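Local atomic coordinates of putative glucosidase lplD, ALPHA-GALACTURONIDASE (Bacillus subtilis, PDB entry 3FEF), a protein that hydrolyses alpha-1,4-linked galacturonate, including di-galacturonate, releasing alpha-D-galacturonate with the help of NAD(+) and a manganese ion. Residues P278-Y281 with V287-F290; P124-I129 with V142-N147. One frame throughout, in Å; residues are numbered along the deposited sequence.

Contact 1. Residues P278-Y281 with V287-F290; sequences PGPY and VWKF
W288 takes the edge of Y281 on its indole face, a T-shaped (edge-to-face) aromatic pair that closes a loop between helices 270-273 and 295-314 in the C-terminal domain of this family 4 glycosyl hydrolase. The two six-membered rings have centroids 5.0 Å apart and planes 87° apart, close to the perpendicular of an ideal T. The tyrosine presents the CD1-CE1 edge, and its CD1 stands 3.7 Å from W288 CD2, over the middle of the indole. With chi1 at -76°, W288 CG lies anti to its own carbonyl carbon, and the indole reaches across to both P280 and Y281. P280 CG comes obliquely to W288, 3.4 Å from NE1, and also reaches W288 CZ2 of the benzo ring at 3.6 Å. A proline suits this spot because its compact, puckered ring puts apolar CB and CG against the indole. R253 adds a cation-pi contact to W288, so the broad indole serves a cation as well as the two side chains of the other segment. A leucine here would probably leave the Y281 edge without an aromatic face and R253 without its pi partner, and open a gap beside P280. The tyrosine itself is tethered at its far end, where OH hydrogen-bonds to D257 and to R425 of the second subunit, which ties the loop to helix 253-262 and to the subunit interface. After K289, whose backbone pairs with A251, the chain brings in F290. Its CG sits between the backbone N and the carbonyl carbon (chi1 72°), and the buried ring turns its rim to the backbone of Y281. F290 CZ lies 4.1 Å from Y281 CB, and the same CZ meets the backbone oxygen Y281 O at 3.5 Å, near the plane of the phenyl ring.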
loop_
_atom_site.group_PDB
_atom_site.type_symbol
_atom_site.label_atom_id
_atom_site.label_comp_id
_atom_site.label_asym_id
_atom_site.label_seq_id
_atom_site.Cartn_x
_atom_site.Cartn_y
_atom_site.Cartn_z
ATOM N N PRO A 278 19.306 2.825 23.230
ATOM C CA PRO A 278 20.622 3.076 23.811
ATOM C C PRO A 278 20.554 4.253 24.781
ATOM O O PRO A 278 19.924 5.271 24.478
ATOM C CB PRO A 278 21.473 3.480 22.590
ATOM C CG PRO A 278 20.771 2.899 21.431
ATOM C CD PRO A 278 19.310 2.980 21.767
ATOM N N GLY A 279 21.202 4.118 25.928
ATOM C CA GLY A 279 21.324 5.223 26.863
ATOM C C GLY A 279 22.126 4.795 28.074
ATOM O O GLY A 279 22.420 3.620 28.233
ATOM N N PRO A 280 22.491 5.756 28.931
ATOM C CA PRO A 280 23.137 5.434 30.202
ATOM C C PRO A 280 22.139 4.888 31.211
ATOM O O PRO A 280 22.535 4.442 32.289
ATOM C CB PRO A 280 23.651 6.794 30.692
ATOM C CG PRO A 280 22.812 7.820 29.966
ATOM C CD PRO A 280 22.495 7.202 28.641
ATOM N N TYR A 281 20.857 4.901 30.850
ATOM C CA TYR A 281 19.771 4.696 31.820
ATOM C C TYR A 281 19.860 3.443 32.682
ATOM O O TYR A 281 19.802 3.522 33.910
ATOM C CB TYR A 281 18.420 4.685 31.105
ATOM C CG TYR A 281 18.264 5.791 30.088
ATOM C CD1 TYR A 281 18.497 7.126 30.437
ATOM C CD2 TYR A 281 17.897 5.510 28.781
ATOM C CE1 TYR A 281 18.343 8.140 29.513
ATOM C CE2 TYR A 281 17.750 6.526 27.845
ATOM C CZ TYR A 281 17.968 7.834 28.217
ATOM O OH TYR A 281 17.828 8.840 27.288
ATOM N N VAL A 287 21.163 7.517 39.192
ATOM C CA VAL A 287 21.414 8.848 38.629
ATOM C C VAL A 287 20.238 9.312 37.771
ATOM O O VAL A 287 19.926 10.496 37.726
ATOM C CB VAL A 287 22.665 8.876 37.753
ATOM C CG1 VAL A 287 22.661 10.129 36.845
ATOM C CG2 VAL A 287 23.924 8.813 38.614
ATOM N N TRP A 288 19.580 8.374 37.089
ATOM C CA TRP A 288 18.467 8.728 36.225
ATOM C C TRP A 288 17.163 8.731 37.011
ATOM O O TRP A 288 16.094 8.985 36.472
ATOM C CB TRP A 288 18.439 7.831 34.974
ATOM C CG TRP A 288 19.520 8.290 34.050
ATOM C CD1 TRP A 288 20.776 7.782 33.948
ATOM C CD2 TRP A 288 19.465 9.417 33.160
ATOM N NE1 TRP A 288 21.505 8.508 33.038
ATOM C CE2 TRP A 288 20.725 9.519 32.540
ATOM C CE3 TRP A 288 18.471 10.345 32.826
ATOM C CZ2 TRP A 288 21.021 10.511 31.585
ATOM C CZ3 TRP A 288 18.763 11.325 31.884
ATOM C CH2 TRP A 288 20.031 11.404 31.281
ATOM N N LYS A 289 17.276 8.444 38.299
ATOM C CA LYS A 289 16.153 8.554 39.242
ATOM C C LYS A 289 14.955 7.634 38.979
ATOM O O LYS A 289 13.804 8.044 39.101
ATOM C CB LYS A 289 15.711 10.014 39.409
ATOM C CG LYS A 289 16.867 10.950 39.796
ATOM C CD LYS A 289 16.347 12.207 40.486
ATOM C CE LYS A 289 17.475 13.046 41.071
ATOM N NZ LYS A 289 16.936 13.906 42.170
ATOM N N PHE A 290 15.233 6.375 38.675
ATOM C CA PHE A 290 14.176 5.364 38.596
ATOM C C PHE A 290 14.803 4.066 39.074
ATOM O O PHE A 290 15.966 4.065 39.439
ATOM C CB PHE A 290 13.631 5.245 37.161
ATOM C CG PHE A 290 14.589 4.585 36.200
ATOM C CD1 PHE A 290 15.688 5.266 35.726
ATOM C CD2 PHE A 290 14.379 3.272 35.774
ATOM C CE1 PHE A 290 16.565 4.652 34.836
ATOM C CE2 PHE A 290 15.262 2.652 34.900
ATOM C CZ PHE A 290 16.360 3.342 34.438
#

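Contact 2. Residues P124-I129 with V142-N147; sequences PIFAEI and VINYTN
A Rossmann-type parallel sheet with a helix packed on it is the setting: F126, on helix 112-136, drives its ring edge against N144 and T146, at the C-terminal end of strand 141-144 and in the loop beyond it. The helix and strand belong to the family 4 domain whose N-terminal part is assigned to NAD(+) binding by similarity. With F126 CG anti to its own carbonyl carbon, chi1 -82° sets the ring off the helix with its far CE1-CZ edge toward the strand end. F126 CZ comes 3.5 Å from T146 CB, with T146 OG1 at 3.6 Å from that same CZ and near the ring plane. On the neighbouring corner, F126 CE1 is 3.5 Å from N144 OD1, the amide turned 67° from the phenyl plane. The ring is a good plug for this buried place: I81 of the adjoining strand, and C152, V155 and L156 of helix 149-159, also pack on it.

The asparagine makes an Asx turn. N144 OD1 accepts the amide of T146 N at 3.0 Å, with the donor standing above the carbonyl plane, while N144 ND2 is taken by T153 OG1. Asparagine fits because one short side chain supplies both acceptor and donor. Threonine fits too: its methyl CG2 lies against the phenyl, 3.8 Å from F126 CZ, while its hydroxyl OG1 receives the backbone N of I83. The turn carries the chain on to N147, a substrate-binding residue by similarity, and R118 of helix 112-136 hydrogen-bonds to N147 O.

Chemically, the polar ends at this apolar seam are engaged by the Asx turn, by helix 149-159 and by the loop after strand 78-81, and the phenyl meets N144 OD1 with its C-H rim. That rim is weakly positive, so its approach to the carbonyl oxygen is probably mildly favourable.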
loop_
_atom_site.group_PDB
_atom_site.type_symbol
_atom_site.label_atom_id
_atom_site.label_comp_id
_atom_site.label_asym_id
_atom_site.label_seq_id
_atom_site.Cartn_x
_atom_site.Cartn_y
_atom_site.Cartn_z
ATOM N N PRO A 124 2.719 -20.060 22.527
ATOM C CA PRO A 124 1.798 -21.211 22.440
ATOM C C PRO A 124 0.665 -21.151 23.467
ATOM O O PRO A 124 -0.377 -21.767 23.269
ATOM C CB PRO A 124 2.710 -22.439 22.645
ATOM C CG PRO A 124 3.972 -21.902 23.282
ATOM C CD PRO A 124 4.099 -20.438 22.890
ATOM N N ILE A 125 0.844 -20.395 24.544
ATOM C CA ILE A 125 -0.258 -20.168 25.479
ATOM C C ILE A 125 -1.386 -19.367 24.814
ATOM O O ILE A 125 -2.564 -19.663 24.994
ATOM C CB ILE A 125 0.225 -19.459 26.759
ATOM C CG1 ILE A 125 1.271 -20.319 27.475
ATOM C CG2 ILE A 125 -0.948 -19.174 27.691
ATOM C CD1 ILE A 125 1.766 -19.719 28.791
ATOM N N PHE A 126 -1.030 -18.359 24.023
ATOM C CA PHE A 126 -2.054 -17.519 23.420
ATOM C C PHE A 126 -2.651 -18.141 22.157
ATOM O O PHE A 126 -3.819 -17.900 21.829
ATOM C CB PHE A 126 -1.538 -16.090 23.192
ATOM C CG PHE A 126 -1.601 -15.237 24.426
ATOM C CD1 PHE A 126 -2.603 -14.277 24.574
ATOM C CD2 PHE A 126 -0.689 -15.422 25.461
ATOM C CE1 PHE A 126 -2.677 -13.494 25.736
ATOM C CE2 PHE A 126 -0.753 -14.638 26.639
ATOM C CZ PHE A 126 -1.748 -13.679 26.773
ATOM N N ALA A 127 -1.862 -18.957 21.460
ATOM C CA ALA A 127 -2.392 -19.742 20.350
ATOM C C ALA A 127 -3.521 -20.626 20.861
ATOM O O ALA A 127 -4.569 -20.738 20.222
ATOM C CB ALA A 127 -1.290 -20.603 19.718
ATOM N N GLU A 128 -3.303 -21.248 22.020
ATOM C CA GLU A 128 -4.312 -22.111 22.633
ATOM C C GLU A 128 -5.542 -21.315 23.098
ATOM O O GLU A 128 -6.678 -21.739 22.916
ATOM C CB GLU A 128 -3.723 -22.918 23.814
ATOM C CG GLU A 128 -4.787 -23.773 24.530
ATOM C CD GLU A 128 -4.225 -24.784 25.532
ATOM O OE1 GLU A 128 -3.242 -24.479 26.255
ATOM O OE2 GLU A 128 -4.795 -25.901 25.613
ATOM N N ILE A 129 -5.312 -20.160 23.704
ATOM C CA ILE A 129 -6.416 -19.283 24.085
ATOM C C ILE A 129 -7.188 -18.834 22.846
ATOM O O ILE A 129 -8.418 -18.885 22.806
ATOM C CB ILE A 129 -5.906 -18.082 24.885
ATOM C CG1 ILE A 129 -5.510 -18.537 26.300
ATOM C CG2 ILE A 129 -6.967 -17.010 24.941
ATOM C CD1 ILE A 129 -4.667 -17.486 27.086
ATOM N N VAL A 142 -12.397 -9.426 23.344
ATOM C CA VAL A 142 -11.283 -9.944 24.146
ATOM C C VAL A 142 -10.422 -8.764 24.594
ATOM O O VAL A 142 -9.977 -7.979 23.770
ATOM C CB VAL A 142 -10.404 -10.892 23.289
ATOM C CG1 VAL A 142 -9.312 -11.525 24.128
ATOM C CG2 VAL A 142 -11.266 -11.972 22.640
ATOM N N ILE A 143 -10.223 -8.601 25.894
ATOM C CA ILE A 143 -9.308 -7.576 26.361
ATOM C C ILE A 143 -8.079 -8.217 26.973
ATOM O O ILE A 143 -8.162 -8.842 28.004
ATOM C CB ILE A 143 -9.967 -6.630 27.395
ATOM C CG1 ILE A 143 -11.318 -6.123 26.879
ATOM C CG2 ILE A 143 -9.009 -5.468 27.743
ATOM C CD1 ILE A 143 -12.047 -5.240 27.899
ATOM N N ASN A 144 -6.929 -8.048 26.334
ATOM C CA ASN A 144 -5.692 -8.601 26.862
ATOM C C ASN A 144 -4.906 -7.599 27.712
ATOM O O ASN A 144 -4.676 -6.458 27.312
ATOM C CB ASN A 144 -4.817 -9.126 25.713
ATOM C CG ASN A 144 -3.503 -9.708 26.201
ATOM O OD1 ASN A 144 -3.461 -10.434 27.192
ATOM N ND2 ASN A 144 -2.421 -9.386 25.510
ATOM N N TYR A 145 -4.473 -8.054 28.880
ATOM C CA TYR A 145 -3.691 -7.268 29.800
ATOM C C TYR A 145 -2.288 -7.845 29.960
ATOM O O TYR A 145 -1.442 -7.242 30.624
ATOM C CB TYR A 145 -4.345 -7.279 31.181
ATOM C CG TYR A 145 -5.552 -6.405 31.302
ATOM C CD1 TYR A 145 -5.428 -5.015 31.287
ATOM C CD2 TYR A 145 -6.813 -6.952 31.451
ATOM C CE1 TYR A 145 -6.528 -4.199 31.403
ATOM C CE2 TYR A 145 -7.927 -6.148 31.571
ATOM C CZ TYR A 145 -7.776 -4.766 31.535
ATOM O OH TYR A 145 -8.870 -3.957 31.669
ATOM N N THR A 146 -2.057 -9.016 29.375
ATOM C CA THR A 146 -0.795 -9.738 29.565
ATOM C C THR A 146 0.371 -9.152 28.748
ATOM O O THR A 146 0.175 -8.718 27.620
ATOM C CB THR A 146 -0.936 -11.215 29.147
ATOM O OG1 THR A 146 -2.080 -11.812 29.779
ATOM C CG2 THR A 146 0.311 -11.976 29.519
ATOM N N ASN A 147 1.573 -9.163 29.324
ATOM C CA ASN A 147 2.799 -8.804 28.623
ATOM C C ASN A 147 3.589 -10.058 28.227
ATOM O O ASN A 147 3.548 -11.061 28.949
ATOM C CB ASN A 147 3.660 -7.937 29.531
ATOM C CG ASN A 147 3.028 -6.595 29.804
ATOM O OD1 ASN A 147 2.515 -5.949 28.897
ATOM N ND2 ASN A 147 3.057 -6.167 31.049
#

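In the fold
Contact 2 comes first along the chain and closes before contact 1 opens; the two lie in different domains of the family 4 fold, on opposite sides of the chain's centre. Their centres are about 32 Å apart and their nearest atoms about 15 Å, so they do not touch. Contact 2 joins helix 112-136 to a strand of the six-stranded parallel sheet in the N-terminal half; it includes N147, probably a substrate-binding residue, and T146 is near W18, in the probable NAD(+) site. Contact 1 lies farther from the centre, in a C-terminal loop away from the known sites. Contact 2 thus lies within the nucleotide-binding fold, while contact 1 takes part in a subunit interface of the tetramer.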